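Local structure of cytochrome P450 (Picrophilus torridus, 2RFB) at residues 84-89 / 310-315. The protein binds heme through a cysteine-ligated iron and probably works as a monooxygenase, inserting one atom of molecular oxygen into a substrate. Residues are numbered along the deposited sequence; the frame is centred on the assembly and turned at random.
Sequences DLIKNI and NDILNH
Ile86 and His315 join the C-terminal part of helix 75-86 and the residues after it to helix 298-315, and most of the buried surface belongs to these two residues. Their side chains run antiparallel alongside one another. Ile86 sends CG1 anti to its own backbone N (chi1 -157°), and from there CG1 packs 4.0 Å from His315 CB and equally close to His315 CG, where the ring begins. His315 also starts out anti to its backbone N (chi1 -166°), which sets CG against Ile86 CG1. The imidazole has the carbonyl oxygen of Ile86 over one face, shifted toward the rim. Ile86 O comes within 3.3 Å of His315 NE2, but it sits above the ring plane and the angle is too poor for a hydrogen bond. Further out on the same side chain, Ile86 CD1 reaches Ile312 CG1 at 4.1 Å, the two side chains roughly perpendicular. Ile312 also touches Ile197 and Ile201 of the long helix 175-206, and Ile86 touches Tyr98 of helix 94-99. Helix 298-315, the L helix of P450s, begins just after the heme-ligating Cys295; here its C-terminal end packs away from the heme-binding residues, the Ile312 side chain about 13 Å from the heme. No hydrogen bond joins the two segments directly: isoleucine packing and a carbonyl oxygen above one imidazole face make up this join, which therefore depends on shape more than on directed polar bonds.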
loop_
_atom_site.group_PDB
_atom_site.type_symbol
_atom_site.label_atom_id
_atom_site.label_comp_id
_atom_site.label_asym_id
_atom_site.label_seq_id
_atom_site.Cartn_x
_atom_site.Cartn_y
_atom_site.Cartn_z
ATOM N N ASP A 84 17.688 -12.253 6.005
ATOM C CA ASP A 84 18.006 -12.073 7.433
ATOM C C ASP A 84 16.811 -12.394 8.358
ATOM O O ASP A 84 16.982 -13.049 9.389
ATOM C CB ASP A 84 18.452 -10.636 7.700
ATOM C CG ASP A 84 19.923 -10.406 7.440
ATOM O OD1 ASP A 84 20.344 -9.238 7.607
ATOM O OD2 ASP A 84 20.667 -11.357 7.087
ATOM N N LEU A 85 15.612 -11.941 7.972
ATOM C CA LEU A 85 14.401 -12.096 8.774
ATOM C C LEU A 85 13.687 -13.429 8.660
ATOM O O LEU A 85 12.966 -13.816 9.582
ATOM C CB LEU A 85 13.382 -11.059 8.349
ATOM C CG LEU A 85 13.737 -9.607 8.534
ATOM C CD1 LEU A 85 12.672 -8.880 7.756
ATOM C CD2 LEU A 85 13.785 -9.249 10.068
ATOM N N ILE A 86 13.804 -14.075 7.500
ATOM C CA ILE A 86 13.182 -15.384 7.260
ATOM C C ILE A 86 14.018 -16.529 7.875
ATOM O O ILE A 86 13.477 -17.612 8.141
ATOM C CB ILE A 86 13.008 -15.604 5.717
ATOM C CG1 ILE A 86 11.906 -16.617 5.385
ATOM C CG2 ILE A 86 14.358 -16.050 5.034
ATOM C CD1 ILE A 86 10.518 -16.202 5.631
ATOM N N LYS A 87 15.322 -16.281 8.104
ATOM C CA LYS A 87 16.315 -17.296 8.528
ATOM C C LYS A 87 15.834 -18.215 9.624
ATOM O O LYS A 87 16.169 -19.398 9.654
ATOM C CB LYS A 87 17.570 -16.612 9.085
ATOM C CG LYS A 87 18.812 -16.677 8.248
ATOM C CD LYS A 87 19.930 -15.968 9.015
ATOM C CE LYS A 87 21.245 -15.975 8.259
ATOM N NZ LYS A 87 22.412 -15.858 9.203
ATOM N N ASN A 88 15.075 -17.634 10.538
ATOM C CA ASN A 88 14.877 -18.195 11.858
ATOM C C ASN A 88 13.523 -17.739 12.330
ATOM O O ASN A 88 13.386 -17.126 13.396
ATOM C CB ASN A 88 15.929 -17.626 12.796
ATOM C CG ASN A 88 16.089 -16.110 12.637
ATOM O OD1 ASN A 88 15.374 -15.449 11.838
ATOM N ND2 ASN A 88 17.061 -15.547 13.379
ATOM N N ILE A 89 12.523 -17.996 11.504
ATOM C CA ILE A 89 11.232 -17.461 11.757
ATOM C C ILE A 89 10.370 -18.593 12.234
ATOM O O ILE A 89 9.367 -18.374 12.885
ATOM C CB ILE A 89 10.656 -16.846 10.470
ATOM C CG1 ILE A 89 9.595 -15.831 10.786
ATOM C CG2 ILE A 89 10.110 -17.910 9.551
ATOM C CD1 ILE A 89 8.987 -15.362 9.544
ATOM N N ASN A 310 9.374 -15.695 -3.091
ATOM C CA ASN A 310 10.450 -16.602 -3.297
ATOM C C ASN A 310 11.069 -17.131 -1.976
ATOM O O ASN A 310 11.248 -18.354 -1.779
ATOM C CB ASN A 310 11.515 -15.988 -4.195
ATOM C CG ASN A 310 12.447 -17.015 -4.737
ATOM O OD1 ASN A 310 13.605 -16.742 -4.981
ATOM N ND2 ASN A 310 11.954 -18.222 -4.908
ATOM N N ASP A 311 11.393 -16.219 -1.079
ATOM C CA ASP A 311 11.962 -16.614 0.188
ATOM C C ASP A 311 11.038 -17.483 1.031
ATOM O O ASP A 311 11.518 -18.418 1.693
ATOM C CB ASP A 311 12.358 -15.384 0.998
ATOM C CG ASP A 311 13.657 -14.781 0.524
ATOM O OD1 ASP A 311 14.338 -15.383 -0.356
ATOM O OD2 ASP A 311 13.998 -13.710 1.057
ATOM N N ILE A 312 9.735 -17.194 1.029
ATOM C CA ILE A 312 8.838 -17.979 1.855
ATOM C C ILE A 312 8.747 -19.333 1.219
ATOM O O ILE A 312 8.822 -20.337 1.870
ATOM C CB ILE A 312 7.460 -17.342 1.972
ATOM C CG1 ILE A 312 7.481 -16.187 2.951
ATOM C CG2 ILE A 312 6.370 -18.362 2.334
ATOM C CD1 ILE A 312 6.246 -15.285 2.745
ATOM N N LEU A 313 8.614 -19.379 -0.082
ATOM C CA LEU A 313 8.471 -20.683 -0.703
ATOM C C LEU A 313 9.704 -21.562 -0.563
ATOM O O LEU A 313 9.543 -22.784 -0.447
ATOM C CB LEU A 313 7.991 -20.570 -2.147
ATOM C CG LEU A 313 6.521 -20.145 -2.326
ATOM C CD1 LEU A 313 6.244 -19.902 -3.795
ATOM C CD2 LEU A 313 5.645 -21.247 -1.859
ATOM N N ASN A 314 10.914 -20.984 -0.534
ATOM C CA ASN A 314 12.124 -21.820 -0.403
ATOM C C ASN A 314 12.477 -22.186 1.046
ATOM O O ASN A 314 13.327 -23.026 1.285
ATOM C CB ASN A 314 13.345 -21.164 -1.067
ATOM C CG ASN A 314 13.267 -21.171 -2.582
ATOM O OD1 ASN A 314 12.892 -20.175 -3.195
ATOM N ND2 ASN A 314 13.603 -22.286 -3.190
ATOM N N HIS A 315 11.860 -21.515 2.007
ATOM C CA HIS A 315 12.142 -21.768 3.400
ATOM C C HIS A 315 11.261 -22.883 3.979
ATOM O O HIS A 315 11.735 -23.705 4.740
ATOM C CB HIS A 315 12.003 -20.477 4.235
ATOM C CG HIS A 315 12.591 -20.603 5.597
ATOM N ND1 HIS A 315 11.835 -20.924 6.704
ATOM C CD2 HIS A 315 13.879 -20.544 6.021
ATOM C CE1 HIS A 315 12.633 -21.028 7.760
ATOM N NE2 HIS A 315 13.877 -20.802 7.374
#